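Local coordinates for putative ATP-grasp superfamily protein (Archaeoglobus fulgidus, PDB 3DF7) that is of unknown function but belongs to the ATP-grasp superfamily and probably binds ATP, at residues G13-D18 / R46-C51; G24-K29 / K289-V294; L74-E79 / A247-P252; V185-I190 / G197-A202; V281-S286 / G295-E300. All coordinates share one frame; numbering follows the deposited sequence.

Interaction 1: G13-D18 / R46-C51; sequences GERIED and RPEFSC
Gly13 and Arg46 form the nearest backbone approach, their CA atoms 6.8 Å apart. Gly13 is the first residue to leave helix 9-12, and the chain then runs as an irregular loop to Glu17, the N-cap position of helix 18-35. Across the contact, residues 46-51 include a short 3-10 turn at Pro47 and Glu48. Arg46 bridges the gap. A bend at chi3 (52°) turns NE away from the extended part of its chain, and NH1 then donates to Gly13 O at 2.9 Å, with 147° at the hydrogen and the oxygen somewhat out of the guanidinium plane. Arg15 lies over one face of the same guanidinium, its CB 3.5 Å from Arg46 NH2, and the two arginine side chains cross at about a right angle. Glu48 OE1 forms a salt bridge with Arg46 NE at 2.8 Å, which would offset the like charge of Arg15. Beyond, Arg15 NH1 reaches Phe49 CZ at 3.4 Å, while Arg15 NH2 stands 3.4 Å from Asp18 OD1, a salt bridge of charges alone because the oxygen lies well out of the guanidinium plane. Phe49 also packs on Thr11 and Leu25. The first loop follows strand 3-8 and helix 9-12, the second strand 40-42; these parallel neighbours are linked through helix 18-35, so the contact joins loops at the C-terminal strand ends of a beta-alpha-beta crossover.

Interaction 2: G24-K29 / K289-V294; sequences GLAMFK and KPYVSV
Lys29 lays its CD over one face of the Tyr291 ring, 3.8 Å from the centroid and 29° off the ring normal, a CH-pi contact. Tyr291 and Val292 belong to a classic beta bulge: both face Leu299 on the adjoining strand 297-303, so two successive residues can turn their side chains toward helix 18-35, which packs here against the edge strand of the large antiparallel sheet. The helix and strand segments run at 144° to each other, antiparallel in sense but well inclined, with their axes 8.3 Å apart.

Lys29 starts with CG anti to the backbone N (chi1 -179°) and stays extended as far as CE, meeting Tyr291 tip to tip. On the way its CD also presses on Val292 CG1 at 3.4 Å, tighter than usual van der Waals contact. The other branch of Val292, CG2, rests on Ala26 CB at 3.7 Å. Ala26 meets the tyrosine too, its carbonyl oxygen lying in the ring plane at the edge, beside CE2. One turn before Lys29, Leu25 slides past Val292 in the opposite direction, and its CD2 fits against Val294 CG2 at 3.6 Å. Leu25 CD2 also touches Phe49. The contact is therefore apolar along most of its length and turns polar at the Lys29 end, where the ammonium also forms a salt bridge with Asp33. A water finishes the join, accepting a hydrogen bond from Lys29 NZ at 2.9 Å and lying 2.6 Å from Tyr291 OH in the plane of its ring.

Interaction 3: L74-E79 / A247-P252; sequences LIIAPE and ARLTTP
Arg248 meets Glu79 with its CG between the backbone N and the carbonyl carbon (chi1 57°) and its chain extended to NE, whereas Glu79 is bent at chi2 (90°). The guanidinium grips side-on in a salt bridge, NE at 3.0 Å and NH2 at 3.2 Å both bonding to the single oxygen Glu79 OE1. That atom lies in the guanidinium plane, but the two groups are twisted 68° apart: NH2 uses the syn lone pair, and NE comes from above the carboxylate plane. Arg248 NH1 turns back to Leu249 O at 2.9 Å, so three nitrogens fix the group's rotation. Glu79 OE2 takes a bond from a water that accepts from Ala247 N. A second water links Ile75 O to Leu249 N. Next to these polar groups, Ile76 CD1 presses on Leu249 CD1 at 3.4 Å, a tight pair, and Leu249 continues onto Met27 (selenomethionine) and Ala31 of helix 18-35. Here, near the chain's centre, the end of strand 72-76, close to a bound acetate, meets the loop after strand 240-246. Ala247 and Arg248 end a Glu-Ile-Asn-Ala-Arg sequence that begins in that strand and resembles those near the metal site of ATP-grasp proteins, consistent with a place beside the active-site cleft.

Interaction 4: V185-I190 / G197-A202; sequences VNEQII and GAVVPA
Glu187 sets its CB against Val199, 3.8 Å from the CB of that residue and 3.7 Å from its carbonyl oxygen. CG leaves anti to the backbone N (chi1 -176°), and the extended chain runs side by side with Val199, pointing the same way. At the tip OE1 stays 3.8 Å from Val199 CB, and OE2 forms a salt bridge with Arg203, just past the segment. In the backbone, Glu187 and Val199 are an antiparallel hydrogen-bonded pair: Glu187 N reaches Val199 O at 2.9 Å with a nearly straight 178° at the hydrogen, and Val199 N returns to Glu187 O. They belong to a beta hairpin, strands 180-191 and 194-200, in the large antiparallel sheet of the ATP-grasp region. Ile189 shares their face and closes on Val199 CG2 through CD1 at 3.9 Å; its backbone pairs with Gly197 in both directions. Gln188 and Ala198, a non-hydrogen-bonded pair, turn to the other face, where Gln188 packs on Pro252. The strand ends at Val200, where a cis peptide bond leads into Pro201. Ala202 N nevertheless bonds Val185 O at 2.8 Å, its CB lies 3.6 Å from Glu187 N, and the carbonyl oxygens of Pro201 and Ala202 both accept from Arg278.

Interaction 5: V281-S286 / G295-E300; sequences VRKSKS and GDYTLE
Glu300 gives up more surface here than any other residue, its carboxylate held between Arg282 and Ser284. Arg282 forms a side-on salt bridge, one nitrogen to each oxygen: NE to OE2 of Glu300 at 3.0 Å, and NH2 to OE1 of Glu300 at 3.1 Å. OE1 is met on the syn side, OE2 from well above the carboxylate plane. Ser284 OG donates to the same OE2 at 2.6 Å from the opposite face of that plane, on the anti side, so OE2 accepts twice and the carboxylate is fixed against turning. The doubled donors would be expected to favour its charged form. Thr298 extends this polar row: OG1 is 2.8 Å from Ser284 OG, both oxygens lying between backbone N and carbonyl carbon on their own residues (chi1 near 50°), and OG1 also accepts from Ala287 N. On the other face of the sheet, the one carrying Lys283 and Leu299, Lys285 folds over Tyr297. Its CD sits 3.6 Å from the ring centroid, 21° off the normal, a CH-pi contact, while NZ is too far for more than a weak cation-pi attraction. In the backbone, Arg282 pairs with Glu300 and Ser284 with Thr298, each through two bonds, and Ser286 N to Asp296 O at 2.8 Å follows. This is antiparallel pairing near one edge of the large sheet, where strand 297-303 lies between strands 279-285 and 292-294.

How the interactions relate
From the N terminus, interaction 1 closes first, joining the loop after helix 9-12 to the one after strand 40-42. Helix 18-35 lies within that span and starts interaction 2, whose far partner is near the C terminus; interactions 1 and 2 therefore cross, and they touch through Phe49, Leu25 and Val294. Interaction 3 is nested inside the long loop of interaction 2 and brings strand 72-76 to the loop after strand 240-246, beside Met27. Nested again within it is the local hairpin of interaction 4. Interaction 5 closes the short C-terminal loop through strand 292-294 and so crosses interaction 2, while Ala198 and Val281 link strands 194-200 and 279-285 of interactions 4 and 5.

Interaction 1: G13-D18 / R46-C51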
# COMPACT_ATOMS: atom_id res chain seq x y z
N GLY A 13 -7.13 11.37 -9.65
CA GLY A 13 -7.95 12.24 -8.82
C GLY A 13 -7.52 13.68 -8.72
O GLY A 13 -7.41 14.39 -9.72
N GLU A 14 -7.27 14.12 -7.49
CA GLU A 14 -6.84 15.49 -7.21
C GLU A 14 -5.33 15.57 -7.31
O GLU A 14 -4.63 14.57 -7.19
CB GLU A 14 -7.28 15.89 -5.79
CG GLU A 14 -8.78 15.97 -5.59
CD GLU A 14 -9.39 17.22 -6.21
OE1 GLU A 14 -8.97 18.33 -5.83
OE2 GLU A 14 -10.28 17.09 -7.08
N ARG A 15 -4.81 16.77 -7.52
CA ARG A 15 -3.37 16.93 -7.61
C ARG A 15 -2.82 16.91 -6.19
O ARG A 15 -3.35 17.57 -5.30
CB ARG A 15 -3.01 18.25 -8.30
CG ARG A 15 -1.53 18.39 -8.61
CD ARG A 15 -1.04 17.28 -9.53
NE ARG A 15 0.35 17.48 -9.96
CZ ARG A 15 1.01 16.65 -10.76
NH1 ARG A 15 0.43 15.56 -11.23
NH2 ARG A 15 2.27 16.92 -11.09
N ILE A 16 -1.77 16.13 -5.97
CA ILE A 16 -1.13 16.04 -4.66
C ILE A 16 0.35 16.36 -4.87
O ILE A 16 0.82 16.38 -6.01
CB ILE A 16 -1.26 14.63 -4.05
CG1 ILE A 16 -0.58 13.60 -4.95
CG2 ILE A 16 -2.73 14.28 -3.85
CD1 ILE A 16 -0.55 12.21 -4.36
N GLU A 17 1.08 16.60 -3.79
CA GLU A 17 2.50 16.91 -3.90
C GLU A 17 3.23 15.83 -4.71
O GLU A 17 2.95 14.64 -4.55
CB GLU A 17 3.13 17.06 -2.51
CG GLU A 17 3.00 15.83 -1.63
CD GLU A 17 3.43 16.11 -0.21
OE1 GLU A 17 2.79 16.96 0.45
OE2 GLU A 17 4.41 15.48 0.26
N ASP A 18 4.15 16.25 -5.57
CA ASP A 18 4.91 15.34 -6.43
C ASP A 18 5.59 14.18 -5.71
O ASP A 18 5.64 13.07 -6.23
CB ASP A 18 5.96 16.10 -7.22
CG ASP A 18 5.39 17.30 -7.95
OD1 ASP A 18 4.17 17.30 -8.24
OD2 ASP A 18 6.15 18.24 -8.24
N ARG A 46 -5.73 11.94 -15.14
CA ARG A 46 -5.69 13.40 -15.11
C ARG A 46 -4.99 13.86 -16.39
O ARG A 46 -4.25 13.10 -17.01
CB ARG A 46 -4.89 13.89 -13.89
CG ARG A 46 -5.60 13.68 -12.55
CD ARG A 46 -4.68 14.03 -11.39
NE ARG A 46 -4.06 15.34 -11.53
CZ ARG A 46 -4.71 16.50 -11.39
NH1 ARG A 46 -6.01 16.51 -11.10
NH2 ARG A 46 -4.06 17.64 -11.54
N PRO A 47 -5.21 15.12 -16.79
CA PRO A 47 -4.59 15.65 -18.01
C PRO A 47 -3.07 15.48 -18.07
O PRO A 47 -2.52 15.11 -19.10
CB PRO A 47 -5.01 17.11 -18.00
CG PRO A 47 -6.36 17.06 -17.35
CD PRO A 47 -6.13 16.11 -16.20
N GLU A 48 -2.39 15.77 -16.96
CA GLU A 48 -0.93 15.68 -16.90
C GLU A 48 -0.35 14.31 -17.28
O GLU A 48 0.83 14.21 -17.59
CB GLU A 48 -0.42 16.04 -15.49
CG GLU A 48 -0.92 17.37 -14.95
CD GLU A 48 -2.38 17.31 -14.52
OE1 GLU A 48 -2.73 16.37 -13.78
OE2 GLU A 48 -3.16 18.20 -14.91
N PHE A 49 -1.18 13.28 -17.25
CA PHE A 49 -0.70 11.94 -17.57
C PHE A 49 -1.36 11.35 -18.81
O PHE A 49 -1.28 10.15 -19.05
CB PHE A 49 -0.93 11.00 -16.39
CG PHE A 49 -0.36 11.52 -15.09
CD1 PHE A 49 1.01 11.70 -14.95
CD2 PHE A 49 -1.20 11.81 -14.02
CE1 PHE A 49 1.54 12.17 -13.75
CE2 PHE A 49 -0.67 12.28 -12.81
CZ PHE A 49 0.70 12.46 -12.68
N SER A 50 -2.00 12.21 -19.60
CA SER A 50 -2.68 11.77 -20.81
C SER A 50 -1.78 11.06 -21.81
O SER A 50 -2.24 10.20 -22.56
CB SER A 50 -3.34 12.97 -21.49
OG SER A 50 -2.38 13.92 -21.91
N CYS A 51 -0.49 11.40 -21.80
CA CYS A 51 0.47 10.81 -22.73
C CYS A 51 1.04 9.46 -22.28
O CYS A 51 1.72 8.79 -23.05
CB CYS A 51 1.64 11.77 -22.94
SG CYS A 51 2.63 12.05 -21.45

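Interaction 2: G24-K29 / K289-V294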
# COMPACT_ATOMS: atom_id res chain seq x y z
N GLY A 24 2.17 7.05 -6.27
CA GLY A 24 0.86 6.69 -6.77
C GLY A 24 0.90 6.39 -8.26
O GLY A 24 0.29 5.42 -8.73
N LEU A 25 1.60 7.23 -9.01
CA LEU A 25 1.72 7.04 -10.45
C LEU A 25 2.38 5.70 -10.76
O LEU A 25 1.97 5.00 -11.68
CB LEU A 25 2.54 8.18 -11.07
CG LEU A 25 2.85 8.04 -12.56
CD1 LEU A 25 1.56 7.95 -13.37
CD2 LEU A 25 3.68 9.23 -13.02
N ALA A 26 3.41 5.36 -9.99
CA ALA A 26 4.13 4.11 -10.18
C ALA A 26 3.21 2.92 -9.93
O ALA A 26 3.21 1.94 -10.68
CB ALA A 26 5.33 4.05 -9.24
N MSE A 27 2.40 3.01 -8.88
CA MSE A 27 1.48 1.94 -8.57
C MSE A 27 0.41 1.80 -9.65
O MSE A 27 0.05 0.69 -10.02
CB MSE A 27 0.81 2.16 -7.21
CG MSE A 27 1.71 1.83 -6.02
SE MSE A 27 0.78 1.92 -4.32
CE MSE A 27 1.20 3.74 -3.87
N PHE A 28 -0.11 2.92 -10.14
CA PHE A 28 -1.13 2.86 -11.18
C PHE A 28 -0.56 2.22 -12.44
O PHE A 28 -1.20 1.35 -13.05
CB PHE A 28 -1.65 4.26 -11.53
CG PHE A 28 -2.77 4.26 -12.54
CD1 PHE A 28 -4.08 4.02 -12.15
CD2 PHE A 28 -2.49 4.46 -13.89
CE1 PHE A 28 -5.11 3.98 -13.09
CE2 PHE A 28 -3.52 4.42 -14.85
CZ PHE A 28 -4.83 4.18 -14.44
N LYS A 29 0.63 2.65 -12.84
CA LYS A 29 1.28 2.10 -14.03
C LYS A 29 1.47 0.59 -13.85
O LYS A 29 1.14 -0.20 -14.73
CB LYS A 29 2.64 2.78 -14.24
CG LYS A 29 3.41 2.29 -15.47
CD LYS A 29 4.82 2.88 -15.49
CE LYS A 29 5.55 2.57 -16.79
NZ LYS A 29 5.53 1.11 -17.11
N LYS A 289 17.52 7.25 -14.99
CA LYS A 289 16.76 6.11 -15.50
C LYS A 289 15.62 5.72 -14.55
O LYS A 289 15.68 4.69 -13.88
CB LYS A 289 17.71 4.93 -15.72
CG LYS A 289 18.85 5.27 -16.67
CD LYS A 289 19.89 4.16 -16.79
CE LYS A 289 21.00 4.58 -17.75
NZ LYS A 289 22.09 3.58 -17.82
N PRO A 290 14.55 6.53 -14.52
CA PRO A 290 13.42 6.23 -13.64
C PRO A 290 12.37 5.31 -14.25
O PRO A 290 12.37 5.05 -15.45
CB PRO A 290 12.85 7.61 -13.36
CG PRO A 290 12.98 8.26 -14.72
CD PRO A 290 14.37 7.83 -15.18
N TYR A 291 11.48 4.83 -13.39
CA TYR A 291 10.38 3.98 -13.81
C TYR A 291 9.28 4.96 -14.21
O TYR A 291 8.64 4.80 -15.25
CB TYR A 291 9.93 3.10 -12.63
CG TYR A 291 8.66 2.30 -12.88
CD1 TYR A 291 8.58 1.39 -13.93
CD2 TYR A 291 7.56 2.44 -12.03
CE1 TYR A 291 7.42 0.63 -14.13
CE2 TYR A 291 6.40 1.69 -12.22
CZ TYR A 291 6.34 0.78 -13.27
OH TYR A 291 5.21 0.02 -13.46
N VAL A 292 9.08 5.98 -13.38
CA VAL A 292 8.10 7.04 -13.63
C VAL A 292 8.61 8.32 -12.97
O VAL A 292 9.43 8.27 -12.05
CB VAL A 292 6.69 6.74 -13.05
CG1 VAL A 292 6.10 5.52 -13.74
CG2 VAL A 292 6.76 6.53 -11.54
N SER A 293 8.11 9.46 -13.44
CA SER A 293 8.51 10.75 -12.89
C SER A 293 7.29 11.66 -12.71
O SER A 293 6.30 11.53 -13.42
CB SER A 293 9.49 11.46 -13.83
OG SER A 293 10.60 10.64 -14.15
N VAL A 294 7.38 12.56 -11.74
CA VAL A 294 6.35 13.55 -11.47
C VAL A 294 7.12 14.79 -11.02
O VAL A 294 7.70 14.81 -9.93
CB VAL A 294 5.37 13.12 -10.36
CG1 VAL A 294 4.42 14.27 -10.03
CG2 VAL A 294 4.58 11.90 -10.80
O HOH W 1 5.12 -1.39 -15.64

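Interaction 3: L74-E79 / A247-P252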
# COMPACT_ATOMS: atom_id res chain seq x y z
N LEU A 74 -10.88 -1.52 -8.57
CA LEU A 74 -9.72 -1.55 -7.69
C LEU A 74 -9.35 -0.10 -7.48
O LEU A 74 -8.96 0.60 -8.42
CB LEU A 74 -8.55 -2.30 -8.33
CG LEU A 74 -7.32 -2.32 -7.41
CD1 LEU A 74 -7.67 -3.05 -6.10
CD2 LEU A 74 -6.15 -2.99 -8.11
N ILE A 75 -9.50 0.36 -6.25
CA ILE A 75 -9.19 1.74 -5.91
C ILE A 75 -7.94 1.83 -5.05
O ILE A 75 -7.82 1.16 -4.02
CB ILE A 75 -10.41 2.39 -5.20
CG1 ILE A 75 -11.52 2.61 -6.24
CG2 ILE A 75 -10.00 3.71 -4.53
CD1 ILE A 75 -12.83 3.13 -5.68
N ILE A 76 -7.00 2.65 -5.50
CA ILE A 76 -5.76 2.87 -4.79
C ILE A 76 -5.76 4.34 -4.40
O ILE A 76 -5.77 5.22 -5.27
CB ILE A 76 -4.54 2.62 -5.70
CG1 ILE A 76 -4.63 1.24 -6.35
CG2 ILE A 76 -3.27 2.72 -4.87
CD1 ILE A 76 -3.72 1.08 -7.56
N ALA A 77 -5.76 4.62 -3.11
CA ALA A 77 -5.77 6.00 -2.65
C ALA A 77 -5.28 6.08 -1.21
O ALA A 77 -5.32 5.11 -0.47
CB ALA A 77 -7.18 6.58 -2.75
N PRO A 78 -4.80 7.26 -0.81
CA PRO A 78 -4.32 7.41 0.57
C PRO A 78 -5.44 7.23 1.60
O PRO A 78 -6.60 7.56 1.33
CB PRO A 78 -3.71 8.81 0.58
CG PRO A 78 -4.43 9.53 -0.53
CD PRO A 78 -4.52 8.48 -1.60
N GLU A 79 -5.10 6.69 2.76
CA GLU A 79 -6.09 6.50 3.81
C GLU A 79 -6.47 7.87 4.39
O GLU A 79 -7.57 8.05 4.92
CB GLU A 79 -5.54 5.60 4.92
CG GLU A 79 -5.44 4.13 4.52
CD GLU A 79 -4.10 3.75 3.90
OE1 GLU A 79 -3.39 4.63 3.38
OE2 GLU A 79 -3.78 2.55 3.92
N ALA A 247 -4.74 -1.47 3.54
CA ALA A 247 -5.72 -2.28 2.82
C ALA A 247 -5.83 -1.74 1.40
O ALA A 247 -6.90 -1.30 0.97
CB ALA A 247 -7.08 -2.22 3.52
N ARG A 248 -4.72 -1.79 0.68
CA ARG A 248 -4.63 -1.29 -0.69
C ARG A 248 -3.25 -1.64 -1.21
O ARG A 248 -2.38 -2.03 -0.44
CB ARG A 248 -4.76 0.24 -0.70
CG ARG A 248 -3.70 0.91 0.19
CD ARG A 248 -3.60 2.41 -0.05
NE ARG A 248 -2.72 3.07 0.92
CZ ARG A 248 -1.39 3.10 0.85
NH1 ARG A 248 -0.75 2.50 -0.14
NH2 ARG A 248 -0.70 3.74 1.79
N LEU A 249 -3.03 -1.47 -2.51
CA LEU A 249 -1.72 -1.72 -3.07
C LEU A 249 -0.72 -0.81 -2.37
O LEU A 249 -1.07 0.29 -1.95
CB LEU A 249 -1.70 -1.40 -4.56
CG LEU A 249 -2.54 -2.26 -5.50
CD1 LEU A 249 -2.21 -1.90 -6.95
CD2 LEU A 249 -2.25 -3.72 -5.24
N THR A 250 0.52 -1.28 -2.23
CA THR A 250 1.58 -0.49 -1.62
C THR A 250 2.73 -0.43 -2.62
O THR A 250 2.84 -1.30 -3.49
CB THR A 250 2.05 -1.10 -0.26
OG1 THR A 250 2.49 -2.44 -0.45
CG2 THR A 250 0.91 -1.07 0.76
N THR A 251 3.57 0.59 -2.50
CA THR A 251 4.67 0.81 -3.44
C THR A 251 5.56 -0.38 -3.82
O THR A 251 5.94 -0.51 -4.99
CB THR A 251 5.55 1.99 -2.95
OG1 THR A 251 4.72 3.12 -2.66
CG2 THR A 251 6.55 2.39 -4.03
N PRO A 252 5.90 -1.25 -2.86
CA PRO A 252 6.75 -2.40 -3.20
C PRO A 252 6.23 -3.25 -4.37
O PRO A 252 6.98 -4.00 -5.00
CB PRO A 252 6.79 -3.18 -1.88
CG PRO A 252 6.72 -2.09 -0.85
CD PRO A 252 5.62 -1.21 -1.41
O HOH W 2 -5.84 -0.87 -3.80
O HOH W 3 -5.36 0.79 5.26

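Interaction 4: V185-I190 / G197-A202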
# COMPACT_ATOMS: atom_id res chain seq x y z
N VAL A 185 7.89 -10.42 0.97
CA VAL A 185 8.31 -9.78 2.21
C VAL A 185 9.33 -8.75 1.75
O VAL A 185 10.33 -9.09 1.11
CB VAL A 185 8.96 -10.78 3.20
CG1 VAL A 185 9.51 -10.02 4.40
CG2 VAL A 185 7.91 -11.79 3.67
N ASN A 186 9.05 -7.49 2.06
CA ASN A 186 9.90 -6.39 1.62
C ASN A 186 10.59 -5.65 2.74
O ASN A 186 10.09 -5.55 3.85
CB ASN A 186 9.06 -5.40 0.81
CG ASN A 186 7.85 -6.06 0.17
OD1 ASN A 186 6.71 -5.87 0.62
ND2 ASN A 186 8.10 -6.85 -0.87
N GLU A 187 11.76 -5.11 2.42
CA GLU A 187 12.54 -4.36 3.39
C GLU A 187 12.26 -2.88 3.12
O GLU A 187 12.24 -2.45 1.97
CB GLU A 187 14.02 -4.66 3.17
CG GLU A 187 14.96 -4.03 4.17
CD GLU A 187 16.40 -4.34 3.84
OE1 GLU A 187 16.65 -5.35 3.13
OE2 GLU A 187 17.29 -3.59 4.29
N GLN A 188 12.03 -2.11 4.17
CA GLN A 188 11.76 -0.69 3.99
C GLN A 188 12.97 0.13 4.44
O GLN A 188 13.59 -0.16 5.46
CB GLN A 188 10.53 -0.27 4.80
CG GLN A 188 9.24 -1.02 4.46
CD GLN A 188 8.78 -0.83 3.02
OE1 GLN A 188 8.84 0.27 2.48
NE2 GLN A 188 8.32 -1.91 2.40
N ILE A 189 13.32 1.13 3.64
CA ILE A 189 14.44 2.00 3.98
C ILE A 189 13.83 3.33 4.39
O ILE A 189 13.23 4.03 3.57
CB ILE A 189 15.39 2.17 2.78
CG1 ILE A 189 16.02 0.81 2.44
CG2 ILE A 189 16.48 3.19 3.11
CD1 ILE A 189 16.87 0.80 1.19
N ILE A 190 13.99 3.68 5.66
CA ILE A 190 13.40 4.91 6.17
C ILE A 190 14.39 6.02 6.48
O ILE A 190 15.47 5.78 7.02
CB ILE A 190 12.57 4.60 7.43
CG1 ILE A 190 11.50 3.56 7.09
CG2 ILE A 190 11.93 5.88 7.97
CD1 ILE A 190 10.59 3.20 8.23
N GLY A 197 12.75 4.13 0.36
CA GLY A 197 12.90 3.05 -0.60
C GLY A 197 12.55 1.70 -0.01
O GLY A 197 12.25 1.60 1.18
N ALA A 198 12.57 0.68 -0.85
CA ALA A 198 12.27 -0.68 -0.42
C ALA A 198 13.19 -1.63 -1.17
O ALA A 198 13.69 -1.31 -2.25
CB ALA A 198 10.81 -1.03 -0.70
N VAL A 199 13.42 -2.80 -0.58
CA VAL A 199 14.25 -3.83 -1.19
C VAL A 199 13.35 -5.06 -1.28
O VAL A 199 12.82 -5.52 -0.27
CB VAL A 199 15.49 -4.13 -0.33
CG1 VAL A 199 16.33 -5.21 -0.99
CG2 VAL A 199 16.32 -2.86 -0.16
N VAL A 200 13.17 -5.56 -2.50
CA VAL A 200 12.30 -6.71 -2.76
C VAL A 200 13.07 -7.84 -3.46
O VAL A 200 13.53 -7.67 -4.59
CB VAL A 200 11.12 -6.29 -3.68
CG1 VAL A 200 10.16 -7.45 -3.88
CG2 VAL A 200 10.39 -5.09 -3.08
N PRO A 201 13.21 -9.01 -2.81
CA PRO A 201 12.71 -9.33 -1.46
C PRO A 201 13.64 -8.81 -0.37
O PRO A 201 14.78 -8.42 -0.64
CB PRO A 201 12.64 -10.86 -1.49
CG PRO A 201 13.85 -11.20 -2.30
CD PRO A 201 13.77 -10.21 -3.45
N ALA A 202 13.15 -8.82 0.87
CA ALA A 202 13.92 -8.33 2.00
C ALA A 202 15.21 -9.11 2.21
O ALA A 202 15.28 -10.32 1.96
CB ALA A 202 13.07 -8.38 3.27

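Interaction 5: V281-S286 / G295-E300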
# COMPACT_ATOMS: atom_id res chain seq x y z
N VAL A 281 13.77 -0.37 -4.83
CA VAL A 281 12.87 0.67 -5.31
C VAL A 281 13.28 1.90 -4.50
O VAL A 281 13.45 1.80 -3.29
CB VAL A 281 11.38 0.34 -5.01
CG1 VAL A 281 10.48 1.48 -5.48
CG2 VAL A 281 10.98 -0.96 -5.71
N ARG A 282 13.47 3.04 -5.15
CA ARG A 282 13.83 4.22 -4.39
C ARG A 282 13.30 5.50 -4.99
O ARG A 282 13.20 5.64 -6.21
CB ARG A 282 15.36 4.32 -4.23
CG ARG A 282 16.12 4.64 -5.50
CD ARG A 282 17.63 4.59 -5.28
NE ARG A 282 18.34 4.86 -6.53
CZ ARG A 282 19.64 4.65 -6.73
NH1 ARG A 282 20.41 4.16 -5.75
NH2 ARG A 282 20.17 4.91 -7.91
N LYS A 283 12.95 6.42 -4.10
CA LYS A 283 12.44 7.72 -4.51
C LYS A 283 13.66 8.63 -4.56
O LYS A 283 14.50 8.62 -3.66
CB LYS A 283 11.43 8.23 -3.48
CG LYS A 283 10.85 9.59 -3.80
CD LYS A 283 9.92 10.07 -2.69
CE LYS A 283 8.74 9.12 -2.52
NZ LYS A 283 7.79 9.59 -1.47
N SER A 284 13.76 9.41 -5.63
CA SER A 284 14.89 10.31 -5.80
C SER A 284 14.48 11.55 -6.56
O SER A 284 13.31 11.72 -6.92
CB SER A 284 16.01 9.58 -6.55
OG SER A 284 15.54 9.03 -7.77
N LYS A 285 15.46 12.42 -6.80
CA LYS A 285 15.24 13.65 -7.53
C LYS A 285 15.96 13.58 -8.87
O LYS A 285 17.17 13.38 -8.93
CB LYS A 285 15.77 14.85 -6.73
CG LYS A 285 15.11 15.04 -5.36
CD LYS A 285 13.62 15.34 -5.47
CE LYS A 285 13.30 16.78 -5.08
NZ LYS A 285 13.98 17.78 -5.94
N SER A 286 15.20 13.71 -9.95
CA SER A 286 15.75 13.70 -11.30
C SER A 286 16.71 12.56 -11.64
O SER A 286 17.77 12.79 -12.23
CB SER A 286 16.45 15.04 -11.57
OG SER A 286 15.57 16.12 -11.31
N GLY A 295 7.14 15.82 -11.86
CA GLY A 295 7.88 17.02 -11.51
C GLY A 295 9.35 16.65 -11.47
O GLY A 295 9.85 16.01 -12.39
N ASP A 296 10.03 17.03 -10.39
CA ASP A 296 11.45 16.72 -10.24
C ASP A 296 11.68 15.40 -9.49
O ASP A 296 12.81 15.01 -9.24
CB ASP A 296 12.17 17.85 -9.49
CG ASP A 296 12.19 19.15 -10.28
OD1 ASP A 296 12.61 19.13 -11.46
OD2 ASP A 296 11.81 20.19 -9.71
N TYR A 297 10.59 14.73 -9.14
CA TYR A 297 10.68 13.47 -8.42
C TYR A 297 10.65 12.27 -9.35
O TYR A 297 9.90 12.23 -10.32
CB TYR A 297 9.54 13.36 -7.40
CG TYR A 297 9.79 14.12 -6.11
CD1 TYR A 297 10.53 13.55 -5.08
CD2 TYR A 297 9.32 15.42 -5.95
CE1 TYR A 297 10.78 14.26 -3.90
CE2 TYR A 297 9.56 16.14 -4.77
CZ TYR A 297 10.30 15.55 -3.75
OH TYR A 297 10.55 16.25 -2.60
N THR A 298 11.49 11.28 -9.04
CA THR A 298 11.55 10.06 -9.84
C THR A 298 11.51 8.85 -8.92
O THR A 298 11.94 8.91 -7.77
CB THR A 298 12.86 9.99 -10.66
OG1 THR A 298 13.98 10.25 -9.80
CG2 THR A 298 12.83 11.00 -11.80
N LEU A 299 10.97 7.75 -9.43
CA LEU A 299 10.93 6.52 -8.67
C LEU A 299 11.67 5.52 -9.53
O LEU A 299 11.32 5.31 -10.69
CB LEU A 299 9.49 6.06 -8.43
CG LEU A 299 9.39 4.89 -7.45
CD1 LEU A 299 9.75 5.36 -6.04
CD2 LEU A 299 8.00 4.32 -7.47
N GLU A 300 12.71 4.91 -8.96
CA GLU A 300 13.51 3.95 -9.70
C GLU A 300 13.32 2.55 -9.16
O GLU A 300 12.90 2.36 -8.02
CB GLU A 300 15.00 4.28 -9.57
CG GLU A 300 15.40 5.72 -9.81
CD GLU A 300 16.78 6.03 -9.28
OE1 GLU A 300 17.76 5.44 -9.79
OE2 GLU A 300 16.89 6.84 -8.34